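Local coordinates for protein endoglucanase (Clostridium thermocellum, PDB 2C4X) that probably helps degrade cellulose as part of a cellulosomal cellulase, whose C-terminal PKD and CBM44 modules form this fragment, the CBM44 module recognising beta-glucan chains and xyloglucan, at residues 6-11 and 36-41; 72-77 and 84-89. The protein carries 1 engineered substitution. One frame throughout, in Å; residues are numbered along the deposited sequence.

Overall arrangement
The two contacts illustrate how a small beta domain can be tied together locally, since both lie in the PKD module. Near the N terminus, residues 6-11 enter a calcium site that they share with residues 36-41, so contact 1 closes a loop that includes strands 15-17 and 27-30. The chain then passes through strand 41-47 and on to strand 69-79, where contact 2 pairs residues 72-77 with 84-89 across a hairpin. The contacts follow one another in series, neither nested nor crossed, with centres about 16 Å apart. They nevertheless touch: I41 packs on V77 and P10 lies against V77, joining the metal-bound loops to the sheet.

Contact 1. Residues 6-11 and 36-41; sequences ENQAPK and DEDGTI. With CA (calcium ion), chain B.
N7, Q8, D36 and D38 meet chiefly through a shared calcium ion. From residues 6-11 come N7 OD1, 2.4 Å from the calcium, and the backbone oxygen of Q8; from residues 36-41 come both carboxylate oxygens of D36 and a single oxygen of D38, OD1. N7 has CG anti to the backbone N (chi1 178°); its OD1 lies beside the D38 carboxylate, the amide and carboxylate planes 13° apart. One water and D79, from strand 69-79, complete seven ligands. The site belongs to the PKD domain: residues 6-11 form a loop before strand 15-17, and residues 36-40 a loop that leads into strand 41-47.

Hydrogen bonds brace the ligands. D38 spends its second oxygen, OD2, on the backbone N of Q8 at 2.8 Å, a nearly straight bond received on the syn side, though 27° out of the carboxylate plane; the residue that gives its carbonyl to the metal is thus held by another ligand. A water donates to both A9 O and D36 OD1 while accepting from the backbone N of E37.

Van der Waals contact adds little: P10 CB rests 3.6 Å from the carboxylate oxygen OD1 of D36, and the one apolar side-chain contact is with I41 CG1, 4.3 Å from P10 CB.

Contact 2. Residues 72-77 and 84-89; sequences KVKLIV and SSSFTA
V73, L75 and V77 form antiparallel hydrogen-bonded pairs with A89, F87 and S85, a worked example of a beta hairpin in which the backbone is the tight part. Each pair exchanges two N-H...O bonds. The shortest, V73 N to A89 O, is 2.7 Å. The longest, S85 N to V77 O, is 3.1 Å. That from L75 N to F87 O is almost straight (176°). CA-H...O contacts supplement them, as between S86 CA and L75 O at 3.1 Å. Side chains of these pairs share one face of the sheet, where V73, L75 and V77 are buried.

The other face is looser and largely open to solvent. There the non-hydrogen-bonded pairs K74 with T88 and I76 with S86 meet through side chains. K74, fully extended with CG anti to the backbone N (chi1 178°), passes T88 with CG 3.5 Å from OG1 and reaches S86, its CE 3.6 Å from CB. A water accepts from K74 NZ and also hydrogen-bonds S86 OG. Farther along, I76 CG2 touches S84 CB at 3.7 Å.

Strand 84-93 is an outermost strand of the four-stranded sheet. Strand 69-79 is the next strand in, bonded on its other side to strand 41-47 through K74 with D47 and I76 with V45; W46 and Y44 of that strand flank the buried side chains on the same face, and F14, from a loop, packs against V73 and L75 and meets the F87 ring edge-to-face.

Contact 1. Residues 6-11 and 36-41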
ATOM      1  N   GLU A   6       8.689 -32.961  35.827  1.00 47.83           N
ATOM      2  CA  GLU A   6       8.795 -32.682  34.382  1.00 46.68           C
ATOM      3  C   GLU A   6       9.206 -31.257  33.996  1.00 45.02           C
ATOM      4  O   GLU A   6       8.585 -30.280  34.425  1.00 45.08           O
ATOM      5  CB  GLU A   6       7.476 -33.038  33.684  1.00 47.29           C
ATOM      6  CG  GLU A   6       7.470 -34.395  32.991  1.00 49.97           C
ATOM      7  CD  GLU A   6       7.987 -34.330  31.555  1.00 53.37           C
ATOM      8  OE1 GLU A   6       7.693 -33.338  30.845  1.00 53.67           O
ATOM      9  OE2 GLU A   6       8.676 -35.289  31.131  1.00 54.89           O
ATOM     10  N   ASN A   7      10.239 -31.152  33.162  1.00 42.71           N
ATOM     11  CA  ASN A   7      10.724 -29.855  32.683  1.00 40.50           C
ATOM     12  C   ASN A   7       9.673 -29.078  31.880  1.00 39.22           C
ATOM     13  O   ASN A   7       9.103 -29.606  30.925  1.00 39.06           O
ATOM     14  CB  ASN A   7      11.996 -30.030  31.840  1.00 40.16           C
ATOM     15  CG  ASN A   7      12.517 -28.708  31.286  1.00 38.86           C
ATOM     16  OD1 ASN A   7      12.476 -27.681  31.964  1.00 37.41           O
ATOM     17  ND2 ASN A   7      13.020 -28.732  30.063  1.00 37.89           N
ATOM     18  N   GLN A   8       9.423 -27.829  32.275  1.00 37.65           N
ATOM     19  CA  GLN A   8       8.567 -26.927  31.499  1.00 36.44           C
ATOM     20  C   GLN A   8       9.349 -26.312  30.349  1.00 36.07           C
ATOM     21  O   GLN A   8      10.494 -25.851  30.536  1.00 35.47           O
ATOM     22  CB  GLN A   8       7.991 -25.813  32.375  1.00 36.15           C
ATOM     23  CG  GLN A   8       7.060 -26.301  33.452  1.00 35.24           C
ATOM     24  CD  GLN A   8       6.667 -25.209  34.428  1.00 33.08           C
ATOM     25  OE1 GLN A   8       6.558 -24.034  34.074  1.00 34.15           O
ATOM     26  NE2 GLN A   8       6.453 -25.597  35.663  1.00 32.07           N
ATOM     27  N   ALA A   9       8.735 -26.306  29.164  1.00 35.97           N
ATOM     28  CA  ALA A   9       9.327 -25.656  27.997  1.00 36.24           C
ATOM     29  C   ALA A   9       9.315 -24.137  28.194  1.00 36.27           C
ATOM     30  O   ALA A   9       8.393 -23.604  28.797  1.00 36.01           O
ATOM     31  CB  ALA A   9       8.591 -26.048  26.715  1.00 36.31           C
ATOM     32  N   PRO A  10      10.360 -23.443  27.710  1.00 36.48           N
ATOM     33  CA  PRO A  10      10.430 -22.004  27.921  1.00 36.82           C
ATOM     34  C   PRO A  10       9.344 -21.283  27.112  1.00 37.86           C
ATOM     35  O   PRO A  10       8.722 -21.887  26.232  1.00 37.95           O
ATOM     36  CB  PRO A  10      11.828 -21.626  27.412  1.00 36.41           C
ATOM     37  CG  PRO A  10      12.235 -22.744  26.489  1.00 36.76           C
ATOM     38  CD  PRO A  10      11.517 -23.977  26.960  1.00 36.22           C
ATOM     39  N   LYS A  11       9.107 -20.017  27.417  1.00 37.91           N
ATOM     40  CA  LYS A  11       8.154 -19.233  26.629  1.00 38.87           C
ATOM     41  C   LYS A  11       8.895 -18.309  25.669  1.00 38.48           C
ATOM     42  O   LYS A  11       9.802 -17.582  26.072  1.00 38.55           O
ATOM     43  CB  LYS A  11       7.164 -18.506  27.537  1.00 38.93           C
ATOM     44  CG  LYS A  11       6.245 -19.528  28.263  1.00 40.74           C
ATOM     45  CD  LYS A  11       4.994 -18.946  28.925  1.00 41.17           C
ATOM     46  CE  LYS A  11       3.892 -18.594  27.894  1.00 46.68           C
ATOM     47  NZ  LYS A  11       3.540 -19.667  26.879  1.00 47.55           N
ATOM     48  N   ASP A  36      12.339 -18.929  30.687  1.00 35.70           N
ATOM     49  CA  ASP A  36      12.134 -20.275  31.175  1.00 35.56           C
ATOM     50  C   ASP A  36      11.732 -20.175  32.640  1.00 35.76           C
ATOM     51  O   ASP A  36      12.459 -19.600  33.453  1.00 35.93           O
ATOM     52  CB  ASP A  36      13.374 -21.150  31.007  1.00 35.27           C
ATOM     53  CG  ASP A  36      13.063 -22.612  31.185  1.00 35.76           C
ATOM     54  OD1 ASP A  36      11.965 -23.036  30.764  1.00 35.23           O
ATOM     55  OD2 ASP A  36      13.892 -23.354  31.750  1.00 35.35           O
ATOM     56  N   GLU A  37      10.568 -20.728  32.964  1.00 35.31           N
ATOM     57  CA  GLU A  37      10.009 -20.611  34.301  1.00 35.72           C
ATOM     58  C   GLU A  37      10.727 -21.466  35.351  1.00 35.99           C
ATOM     59  O   GLU A  37      10.757 -21.096  36.529  1.00 35.84           O
ATOM     60  CB  GLU A  37       8.506 -20.919  34.284  1.00 35.67           C
ATOM     61  CG  GLU A  37       7.724 -20.149  33.207  1.00 34.81           C
ATOM     62  CD  GLU A  37       7.580 -18.662  33.510  1.00 36.46           C
ATOM     63  OE1 GLU A  37       7.873 -18.228  34.645  1.00 35.36           O
ATOM     64  OE2 GLU A  37       7.153 -17.922  32.602  1.00 37.06           O
ATOM     65  N   ASP A  38      11.297 -22.596  34.928  1.00 35.68           N
ATOM     66  CA  ASP A  38      11.916 -23.531  35.868  1.00 36.16           C
ATOM     67  C   ASP A  38      13.404 -23.766  35.578  1.00 36.28           C
ATOM     68  O   ASP A  38      13.995 -24.746  36.043  1.00 36.74           O
ATOM     69  CB  ASP A  38      11.142 -24.863  35.901  1.00 35.79           C
ATOM     70  CG  ASP A  38      11.166 -25.596  34.557  1.00 36.21           C
ATOM     71  OD1 ASP A  38      11.619 -25.003  33.560  1.00 34.71           O
ATOM     72  OD2 ASP A  38      10.723 -26.763  34.488  1.00 35.65           O
ATOM     73  N   GLY A  39      14.009 -22.861  34.818  1.00 36.16           N
ATOM     74  CA  GLY A  39      15.417 -22.981  34.458  1.00 36.22           C
ATOM     75  C   GLY A  39      15.880 -21.689  33.835  1.00 36.32           C
ATOM     76  O   GLY A  39      15.458 -20.611  34.256  1.00 36.34           O
ATOM     77  N   THR A  40      16.747 -21.800  32.831  1.00 36.33           N
ATOM     78  CA  THR A  40      17.247 -20.641  32.103  1.00 36.81           C
ATOM     79  C   THR A  40      17.206 -20.903  30.597  1.00 36.80           C
ATOM     80  O   THR A  40      17.199 -22.052  30.160  1.00 36.81           O
ATOM     81  CB  THR A  40      18.695 -20.272  32.524  1.00 37.21           C
ATOM     82  OG1 THR A  40      19.552 -21.402  32.335  1.00 37.89           O
ATOM     83  CG2 THR A  40      18.754 -19.857  34.005  1.00 37.35           C
ATOM     84  N   ILE A  41      17.169 -19.838  29.803  1.00 37.08           N
ATOM     85  CA  ILE A  41      17.238 -19.981  28.354  1.00 37.57           C
ATOM     86  C   ILE A  41      18.701 -20.107  27.953  1.00 37.64           C
ATOM     87  O   ILE A  41      19.528 -19.282  28.352  1.00 38.23           O
ATOM     88  CB  ILE A  41      16.568 -18.798  27.623  1.00 37.75           C
ATOM     89  CG1 ILE A  41      15.056 -18.826  27.857  1.00 38.05           C
ATOM     90  CG2 ILE A  41      16.905 -18.828  26.103  1.00 37.45           C
ATOM     91  CD1 ILE A  41      14.362 -17.523  27.530  1.00 38.66           C
TER
HETATM   92 CA    CA B1252      12.647 -25.336  31.471  1.00 36.44          CA
HETATM   93  O   HOH W   1       9.661 -27.904  36.580  1.00 42.51           O
HETATM   94  O   HOH W   2       9.309 -22.638  31.394  1.00 41.35           O
HETATM   95  O   HOH W   3      14.843 -25.975  32.258  1.00 33.34           O

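Contact 2. Residues 72-77 and 84-89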
ATOM      1  N   LYS A  72       8.251 -13.976   7.225  1.00 35.95           N
ATOM      2  CA  LYS A  72       7.881 -14.644   8.471  1.00 36.99           C
ATOM      3  C   LYS A  72       9.142 -14.875   9.293  1.00 36.51           C
ATOM      4  O   LYS A  72      10.050 -15.573   8.847  1.00 37.45           O
ATOM      5  CB  LYS A  72       7.186 -15.981   8.197  1.00 37.03           C
ATOM      6  CG  LYS A  72       5.915 -15.866   7.374  1.00 38.94           C
ATOM      7  CD  LYS A  72       5.418 -17.242   6.883  1.00 39.68           C
ATOM      8  CE  LYS A  72       4.613 -17.980   7.931  1.00 42.84           C
ATOM      9  NZ  LYS A  72       3.760 -19.050   7.291  1.00 45.65           N
ATOM     10  N   VAL A  73       9.199 -14.278  10.477  1.00 35.78           N
ATOM     11  CA  VAL A  73      10.357 -14.408  11.357  1.00 35.07           C
ATOM     12  C   VAL A  73       9.971 -15.380  12.456  1.00 35.25           C
ATOM     13  O   VAL A  73       9.004 -15.142  13.184  1.00 34.98           O
ATOM     14  CB  VAL A  73      10.806 -13.040  11.938  1.00 35.49           C
ATOM     15  CG1 VAL A  73      12.034 -13.203  12.883  1.00 33.66           C
ATOM     16  CG2 VAL A  73      11.107 -12.066  10.794  1.00 34.31           C
ATOM     17  N   LYS A  74      10.692 -16.501  12.524  1.00 34.59           N
ATOM     18  CA  LYS A  74      10.455 -17.511  13.535  1.00 34.41           C
ATOM     19  C   LYS A  74      11.575 -17.505  14.565  1.00 34.30           C
ATOM     20  O   LYS A  74      12.754 -17.602  14.215  1.00 34.48           O
ATOM     21  CB  LYS A  74      10.331 -18.908  12.904  1.00 34.12           C
ATOM     22  CG  LYS A  74      10.118 -20.027  13.931  1.00 34.55           C
ATOM     23  CD  LYS A  74       9.952 -21.358  13.226  1.00 35.18           C
ATOM     24  CE  LYS A  74       9.419 -22.424  14.159  1.00 40.09           C
ATOM     25  NZ  LYS A  74       9.487 -23.791  13.520  1.00 38.91           N
ATOM     26  N   LEU A  75      11.195 -17.392  15.837  1.00 33.92           N
ATOM     27  CA  LEU A  75      12.142 -17.519  16.928  1.00 34.00           C
ATOM     28  C   LEU A  75      11.918 -18.838  17.631  1.00 34.37           C
ATOM     29  O   LEU A  75      10.790 -19.167  17.992  1.00 34.04           O
ATOM     30  CB  LEU A  75      11.953 -16.386  17.945  1.00 33.61           C
ATOM     31  CG  LEU A  75      12.612 -16.549  19.327  1.00 34.06           C
ATOM     32  CD1 LEU A  75      14.143 -16.411  19.220  1.00 33.35           C
ATOM     33  CD2 LEU A  75      12.029 -15.526  20.320  1.00 33.26           C
ATOM     34  N   ILE A  76      13.002 -19.579  17.845  1.00 34.79           N
ATOM     35  CA  ILE A  76      12.985 -20.725  18.735  1.00 34.62           C
ATOM     36  C   ILE A  76      13.894 -20.448  19.939  1.00 35.04           C
ATOM     37  O   ILE A  76      15.064 -20.079  19.797  1.00 34.36           O
ATOM     38  CB  ILE A  76      13.404 -22.027  18.019  1.00 35.07           C
ATOM     39  CG1 ILE A  76      12.431 -22.352  16.879  1.00 34.42           C
ATOM     40  CG2 ILE A  76      13.455 -23.211  19.006  1.00 34.04           C
ATOM     41  CD1 ILE A  76      12.934 -23.432  15.911  1.00 35.41           C
ATOM     42  N   VAL A  77      13.329 -20.648  21.121  1.00 35.06           N
ATOM     43  CA  VAL A  77      14.019 -20.454  22.378  1.00 35.34           C
ATOM     44  C   VAL A  77      14.217 -21.825  23.020  1.00 35.44           C
ATOM     45  O   VAL A  77      13.271 -22.615  23.117  1.00 35.44           O
ATOM     46  CB  VAL A  77      13.174 -19.515  23.290  1.00 35.76           C
ATOM     47  CG1 VAL A  77      13.627 -19.567  24.717  1.00 37.56           C
ATOM     48  CG2 VAL A  77      13.224 -18.086  22.776  1.00 35.01           C
ATOM     49  N   SER A  84      12.189 -26.621  23.955  1.00 35.23           N
ATOM     50  CA  SER A  84      12.054 -25.398  23.184  1.00 36.01           C
ATOM     51  C   SER A  84      10.609 -25.010  22.879  1.00 35.82           C
ATOM     52  O   SER A  84       9.705 -25.849  22.926  1.00 35.96           O
ATOM     53  CB  SER A  84      12.883 -25.483  21.902  1.00 36.15           C
ATOM     54  OG  SER A  84      12.448 -26.559  21.107  1.00 38.63           O
ATOM     55  N   SER A  85      10.423 -23.720  22.590  1.00 35.72           N
ATOM     56  CA  SER A  85       9.167 -23.151  22.118  1.00 35.61           C
ATOM     57  C   SER A  85       9.477 -22.242  20.954  1.00 34.50           C
ATOM     58  O   SER A  85      10.583 -21.713  20.849  1.00 33.88           O
ATOM     59  CB  SER A  85       8.522 -22.295  23.214  1.00 35.91           C
ATOM     60  OG  SER A  85       8.404 -23.063  24.392  1.00 41.17           O
ATOM     61  N   SER A  86       8.483 -22.025  20.102  1.00 34.24           N
ATOM     62  CA  SER A  86       8.635 -21.107  18.987  1.00 33.67           C
ATOM     63  C   SER A  86       7.542 -20.045  18.965  1.00 33.76           C
ATOM     64  O   SER A  86       6.412 -20.285  19.426  1.00 33.61           O
ATOM     65  CB  SER A  86       8.682 -21.876  17.660  1.00 33.93           C
ATOM     66  OG  SER A  86       7.394 -22.261  17.227  1.00 34.86           O
ATOM     67  N   PHE A  87       7.901 -18.881  18.424  1.00 33.25           N
ATOM     68  CA  PHE A  87       6.998 -17.749  18.228  1.00 33.57           C
ATOM     69  C   PHE A  87       7.316 -17.206  16.839  1.00 33.46           C
ATOM     70  O   PHE A  87       8.487 -16.960  16.523  1.00 34.11           O
ATOM     71  CB  PHE A  87       7.269 -16.667  19.291  1.00 32.92           C
ATOM     72  CG  PHE A  87       6.297 -15.492  19.264  1.00 33.72           C
ATOM     73  CD1 PHE A  87       6.604 -14.323  18.551  1.00 32.92           C
ATOM     74  CD2 PHE A  87       5.112 -15.529  19.998  1.00 31.77           C
ATOM     75  CE1 PHE A  87       5.715 -13.231  18.550  1.00 32.67           C
ATOM     76  CE2 PHE A  87       4.237 -14.436  20.010  1.00 32.69           C
ATOM     77  CZ  PHE A  87       4.540 -13.292  19.283  1.00 32.31           C
ATOM     78  N   THR A  88       6.290 -17.033  16.017  1.00 33.32           N
ATOM     79  CA  THR A  88       6.458 -16.536  14.649  1.00 33.81           C
ATOM     80  C   THR A  88       5.657 -15.255  14.460  1.00 34.56           C
ATOM     81  O   THR A  88       4.484 -15.181  14.841  1.00 34.14           O
ATOM     82  CB  THR A  88       6.020 -17.608  13.593  1.00 33.76           C
ATOM     83  OG1 THR A  88       6.810 -18.791  13.770  1.00 33.64           O
ATOM     84  CG2 THR A  88       6.206 -17.112  12.164  1.00 32.97           C
ATOM     85  N   ALA A  89       6.298 -14.236  13.897  1.00 34.87           N
ATOM     86  CA  ALA A  89       5.596 -13.004  13.559  1.00 35.35           C
ATOM     87  C   ALA A  89       6.021 -12.568  12.163  1.00 36.08           C
ATOM     88  O   ALA A  89       7.030 -13.049  11.631  1.00 36.81           O
ATOM     89  CB  ALA A  89       5.878 -11.902  14.595  1.00 34.71           C
TER
HETATM   90  O   HOH W   4       8.387 -24.902  15.717  1.00 58.55           O